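Local coordinates for cell division control protein 4 (Saccharomyces cerevisiae, PDB 3V7D) that serves as the substrate-recognition subunit of an SCF E3 ubiquitin ligase, binding phosphorylated targets such as the CDK inhibitor Sic1 and directing their ubiquitination and degradation, at residues His161-Ala167 with Ser178-Thr184; His197-His202 with Leu229-Pro235. The protein carries 1 engineered substitution. All coordinates share one frame. Residue numbers count along the deposited sequence, not the author numbering.

Contact 1 of 2, residues His161-Ala167 with Ser178-Thr184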
# COMPACT_ATOMS: atom_id res chain seq x y z
N HIS B 161 -21.23 23.31 -16.13
CA HIS B 161 -21.44 23.97 -14.85
C HIS B 161 -21.56 25.48 -15.04
O HIS B 161 -20.82 26.08 -15.82
CB HIS B 161 -20.31 23.65 -13.88
CG HIS B 161 -20.52 22.40 -13.09
ND1 HIS B 161 -21.61 22.22 -12.26
CD2 HIS B 161 -19.78 21.27 -12.98
CE1 HIS B 161 -21.53 21.03 -11.69
NE2 HIS B 161 -20.43 20.44 -12.11
N ASP B 162 -22.50 26.09 -14.32
CA ASP B 162 -22.69 27.54 -14.37
C ASP B 162 -21.91 28.22 -13.25
O ASP B 162 -21.91 29.45 -13.15
CB ASP B 162 -24.18 27.88 -14.28
CG ASP B 162 -24.98 27.31 -15.44
OD1 ASP B 162 -24.54 27.48 -16.60
OD2 ASP B 162 -26.03 26.70 -15.19
N GLY B 163 -21.26 27.42 -12.42
CA GLY B 163 -20.41 27.93 -11.36
C GLY B 163 -19.11 27.15 -11.29
O GLY B 163 -18.93 26.17 -12.01
N GLY B 164 -18.20 27.59 -10.42
CA GLY B 164 -16.92 26.93 -10.27
C GLY B 164 -17.06 25.50 -9.78
O GLY B 164 -17.99 25.18 -9.05
N VAL B 165 -16.14 24.64 -10.21
CA VAL B 165 -16.14 23.24 -9.80
C VAL B 165 -15.25 23.07 -8.58
O VAL B 165 -14.08 23.42 -8.62
CB VAL B 165 -15.60 22.34 -10.93
CG1 VAL B 165 -15.66 20.88 -10.52
CG2 VAL B 165 -16.37 22.59 -12.23
N TRP B 166 -15.81 22.53 -7.51
CA TRP B 166 -15.06 22.42 -6.26
C TRP B 166 -14.97 21.01 -5.70
O TRP B 166 -14.34 20.78 -4.67
CB TRP B 166 -15.62 23.39 -5.21
CG TRP B 166 -15.21 24.80 -5.48
CD1 TRP B 166 -15.82 25.69 -6.31
CD2 TRP B 166 -14.08 25.49 -4.92
NE1 TRP B 166 -15.15 26.89 -6.30
CE2 TRP B 166 -14.08 26.79 -5.45
CE3 TRP B 166 -13.08 25.12 -4.01
CZ2 TRP B 166 -13.11 27.73 -5.11
CZ3 TRP B 166 -12.12 26.06 -3.67
CH2 TRP B 166 -12.14 27.35 -4.22
N ALA B 167 -15.60 20.06 -6.38
CA ALA B 167 -15.52 18.66 -5.97
C ALA B 167 -15.63 17.72 -7.16
O ALA B 167 -16.47 17.92 -8.05
CB ALA B 167 -16.60 18.35 -4.94
N SER B 178 -19.40 15.55 -10.35
CA SER B 178 -18.87 16.85 -9.94
C SER B 178 -19.83 17.64 -9.05
O SER B 178 -21.04 17.45 -9.11
CB SER B 178 -18.53 17.69 -11.18
OG SER B 178 -19.68 17.94 -11.97
N GLY B 179 -19.28 18.52 -8.22
CA GLY B 179 -20.06 19.42 -7.40
C GLY B 179 -19.58 20.84 -7.63
O GLY B 179 -18.40 21.07 -7.87
N SER B 180 -20.50 21.80 -7.57
CA SER B 180 -20.18 23.17 -7.97
C SER B 180 -20.84 24.24 -7.11
O SER B 180 -21.68 23.95 -6.26
CB SER B 180 -20.58 23.38 -9.44
OG SER B 180 -20.51 24.75 -9.80
N THR B 181 -20.45 25.49 -7.34
CA THR B 181 -21.05 26.62 -6.65
C THR B 181 -22.41 26.96 -7.26
O THR B 181 -23.12 27.82 -6.75
CB THR B 181 -20.15 27.86 -6.67
OG1 THR B 181 -19.86 28.22 -8.03
CG2 THR B 181 -18.85 27.59 -5.94
N ASP B 182 -22.75 26.29 -8.36
CA ASP B 182 -24.08 26.46 -8.95
C ASP B 182 -25.12 25.58 -8.26
O ASP B 182 -26.26 25.50 -8.71
CB ASP B 182 -24.05 26.20 -10.47
CG ASP B 182 -23.63 24.79 -10.83
OD1 ASP B 182 -23.74 23.87 -9.98
OD2 ASP B 182 -23.18 24.59 -11.98
N ARG B 183 -24.69 24.92 -7.19
CA ARG B 183 -25.54 24.09 -6.34
C ARG B 183 -25.98 22.78 -6.99
O ARG B 183 -26.78 22.02 -6.43
CB ARG B 183 -26.76 24.87 -5.84
CG ARG B 183 -26.40 26.22 -5.23
CD ARG B 183 -27.64 27.08 -4.99
NE ARG B 183 -27.28 28.42 -4.55
CZ ARG B 183 -28.15 29.40 -4.36
NH1 ARG B 183 -29.44 29.20 -4.58
NH2 ARG B 183 -27.72 30.59 -3.96
N THR B 184 -25.43 22.49 -8.17
CA THR B 184 -25.80 21.26 -8.88
C THR B 184 -24.79 20.13 -8.67
O THR B 184 -23.62 20.36 -8.38
CB THR B 184 -25.95 21.51 -10.39
OG1 THR B 184 -24.68 21.84 -10.95
CG2 THR B 184 -26.94 22.64 -10.65

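Contact 2 of 2, residues His197-His202 with Leu229-Pro235. Unlike the reference sequence in segment 197-202: Glu-200 (reference Lys).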
# COMPACT_ATOMS: atom_id res chain seq x y z
N HIS B 197 -26.22 13.75 -16.59
CA HIS B 197 -27.23 14.07 -15.58
C HIS B 197 -26.88 15.34 -14.81
O HIS B 197 -25.73 15.56 -14.43
CB HIS B 197 -27.40 12.91 -14.59
CG HIS B 197 -27.76 11.61 -15.23
ND1 HIS B 197 -26.84 10.84 -15.91
CD2 HIS B 197 -28.93 10.93 -15.29
CE1 HIS B 197 -27.44 9.75 -16.37
NE2 HIS B 197 -28.71 9.78 -16.00
N VAL B 198 -27.89 16.18 -14.57
CA VAL B 198 -27.74 17.32 -13.68
C VAL B 198 -28.74 17.21 -12.53
O VAL B 198 -29.94 17.33 -12.74
CB VAL B 198 -27.96 18.66 -14.41
CG1 VAL B 198 -27.79 19.82 -13.44
CG2 VAL B 198 -27.00 18.79 -15.58
N PHE B 199 -28.23 16.96 -11.32
CA PHE B 199 -29.09 16.82 -10.15
C PHE B 199 -29.15 18.11 -9.34
O PHE B 199 -28.15 18.55 -8.78
CB PHE B 199 -28.60 15.68 -9.25
CG PHE B 199 -28.64 14.32 -9.90
CD1 PHE B 199 -29.44 14.09 -11.01
CD2 PHE B 199 -27.88 13.28 -9.40
CE1 PHE B 199 -29.47 12.84 -11.60
CE2 PHE B 199 -27.90 12.03 -9.98
CZ PHE B 199 -28.70 11.81 -11.09
N GLU B 200 -30.34 18.70 -9.27
CA GLU B 200 -30.54 19.88 -8.44
C GLU B 200 -31.20 19.47 -7.14
O GLU B 200 -31.79 18.38 -7.05
CB GLU B 200 -31.37 20.93 -9.18
CG GLU B 200 -30.73 21.41 -10.48
CD GLU B 200 -31.49 22.56 -11.13
OE1 GLU B 200 -32.34 23.17 -10.46
OE2 GLU B 200 -31.22 22.85 -12.32
N GLY B 201 -31.11 20.32 -6.12
CA GLY B 201 -31.68 20.01 -4.83
C GLY B 201 -31.00 20.77 -3.71
O GLY B 201 -31.67 21.30 -2.82
N HIS B 202 -29.67 20.81 -3.74
CA HIS B 202 -28.91 21.58 -2.77
C HIS B 202 -29.27 23.06 -2.86
O HIS B 202 -29.48 23.59 -3.96
CB HIS B 202 -27.40 21.40 -2.98
CG HIS B 202 -26.85 20.15 -2.36
ND1 HIS B 202 -26.88 19.93 -1.00
CD2 HIS B 202 -26.24 19.07 -2.91
CE1 HIS B 202 -26.32 18.76 -0.74
NE2 HIS B 202 -25.93 18.22 -1.88
N LEU B 229 -26.41 16.91 3.67
CA LEU B 229 -25.87 16.00 2.67
C LEU B 229 -27.02 15.39 1.88
O LEU B 229 -28.06 15.03 2.45
CB LEU B 229 -25.04 14.90 3.31
CG LEU B 229 -23.72 15.30 3.97
CD1 LEU B 229 -23.92 15.58 5.46
CD2 LEU B 229 -22.69 14.21 3.75
N HIS B 230 -26.85 15.29 0.57
CA HIS B 230 -27.84 14.63 -0.28
C HIS B 230 -27.30 13.29 -0.74
O HIS B 230 -26.11 13.16 -1.03
CB HIS B 230 -28.17 15.51 -1.49
CG HIS B 230 -29.11 16.63 -1.18
ND1 HIS B 230 -29.01 17.40 -0.04
CD2 HIS B 230 -30.17 17.13 -1.88
CE1 HIS B 230 -29.97 18.32 -0.05
NE2 HIS B 230 -30.68 18.17 -1.15
N VAL B 231 -28.17 12.29 -0.81
CA VAL B 231 -27.77 10.97 -1.29
C VAL B 231 -28.47 10.67 -2.62
O VAL B 231 -29.67 10.87 -2.77
CB VAL B 231 -28.06 9.86 -0.26
CG1 VAL B 231 -27.58 8.51 -0.78
CG2 VAL B 231 -27.39 10.18 1.07
N TRP B 232 -27.69 10.20 -3.60
CA TRP B 232 -28.23 9.89 -4.92
C TRP B 232 -27.69 8.57 -5.43
O TRP B 232 -26.54 8.21 -5.14
CB TRP B 232 -27.89 10.98 -5.95
CG TRP B 232 -27.66 12.35 -5.40
CD1 TRP B 232 -26.58 12.77 -4.67
CD2 TRP B 232 -28.49 13.50 -5.58
NE1 TRP B 232 -26.71 14.11 -4.37
CE2 TRP B 232 -27.87 14.58 -4.92
CE3 TRP B 232 -29.70 13.72 -6.24
CZ2 TRP B 232 -28.43 15.86 -4.90
CZ3 TRP B 232 -30.26 14.99 -6.21
CH2 TRP B 232 -29.62 16.04 -5.54
N LYS B 233 -28.50 7.84 -6.19
CA LYS B 233 -28.02 6.66 -6.90
C LYS B 233 -27.24 7.10 -8.13
O LYS B 233 -27.65 8.03 -8.83
CB LYS B 233 -29.18 5.75 -7.30
CG LYS B 233 -29.86 5.07 -6.12
CD LYS B 233 -30.96 4.13 -6.57
CE LYS B 233 -32.12 4.89 -7.18
NZ LYS B 233 -32.83 5.73 -6.17
N LEU B 234 -26.11 6.44 -8.39
CA LEU B 234 -25.34 6.70 -9.60
C LEU B 234 -25.98 5.96 -10.77
O LEU B 234 -26.10 4.74 -10.75
CB LEU B 234 -23.89 6.23 -9.43
CG LEU B 234 -22.96 6.43 -10.64
CD1 LEU B 234 -22.68 7.90 -10.88
CD2 LEU B 234 -21.66 5.65 -10.46
N PRO B 235 -26.41 6.71 -11.80
CA PRO B 235 -27.08 6.14 -12.98
C PRO B 235 -26.22 5.11 -13.72
O PRO B 235 -25.00 5.28 -13.83
CB PRO B 235 -27.31 7.37 -13.86
CG PRO B 235 -27.37 8.51 -12.90
CD PRO B 235 -26.38 8.18 -11.83

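Contact 1 of 2, residues His161-Ala167 with Ser178-Thr184
Here the first two strands of a WD40 propeller blade pair as a hairpin, 165-170 with 175-180, and the loop leading into the first is tied down by the WD-repeat tetrad His-161, Ser-178, Asp-182 and Trp-188. Ser-178 starts the second segment: its OG lies 2.6 Å from His-161 NE2, hydrogen-bonded, and also bonds Trp-188 NE1 on the next strand. Gly-179 sits at a classic beta bulge, its O facing both Trp-166 N (3.0 Å) and, weakly, Ala-167 N (3.3 Å), while Gly-179 N donates to Ala-167 O at 2.9 Å. Ser-180 pairs with Val-165 and lays its CB over the His-161 ring, 3.5 Å from the centroid, a CH-pi contact; Ser-180 OG donates to Gly-164 O (2.7 Å) and accepts from Asp-182 N, an ST turn. Thr-181 N also reaches Gly-164 O (3.0 Å), and Thr-181 CG2 touches Trp-166 CD1 at 3.6 Å; both side chains pack on the bound Sic1 peptide, and Trp-166 NE1 bonds Asp-140. Beside Thr-181 OG1, Gly-163 has no room for a CB. Asp-182 gathers the loop: its OD2 accepts from His-161 ND1 and Asp-162 N, both at 2.9 Å, and weakly from Gly-163 N, and forms a salt bridge with Arg-186. Arg-183, exposed, packs on a modified side chain of the peptide. Thr-184 then closes an Asx turn, its N donating to Asp-182 OD1 at 2.8 Å and its OG1 to the same OD1 at a very short 2.4 Å.

Contact 2 of 2, residues His197-His202 with Leu229-Pro235
Trp-232 is the centre of this interface, its indole packed against 197-202. Phe-199 CB sits over the six-membered ring, 3.8 Å from the Trp-232 centroid in a CH-pi contact, while the two aromatic rings run near parallel (21°) but slid apart, with little overlap. The CA-to-CB bond of engineered Glu-200 points away; its O lies at the indole edge, 3.5 Å from Trp-232 CH2. The Phe-199 ring continues to Pro-235, CZ to CG 4.0 Å, and Pro-235 CG in turn lies over the His-197 ring. Two blades of the WD40 propeller meet here: 197-202, on the fourth strand of one (194-199), runs nearly antiparallel (170°, end to end) to 229-235, on strand 229-233 of the next. His-202 belongs to the tetrad of the second blade, bonding Thr-222 and Asp-226, while Trp-232 NE1 also bonds Thr-222. The His-202 and His-230 rings meet obliquely at 39°, CE1 of His-202 3.1 Å from ND1 of His-230. Gly-201, just before His-202, has backbone angles (156°/-45°) that call for glycine.

How the contacts relate
Contact 1 closes before contact 2 opens along the chain, and their centres lie 13 Å apart, on the same side of the chain's centre. They share one sheet: contact 1 joins its first two strands, 165-170 and 175-180, and strand 194-199, reached through 185-189, carries contact 2 across to strand 229-233 of the following blade. So one contact works within a blade and the other between blades. They touch where Thr-184 CB meets Val-198 CG1 (3.9 Å) and Arg-183 CB meets His-202 O (3.5 Å). The Sic1 peptide reaches contact 1, while no other protein chain touches contact 2, which packs one blade on the next mainly through side chains.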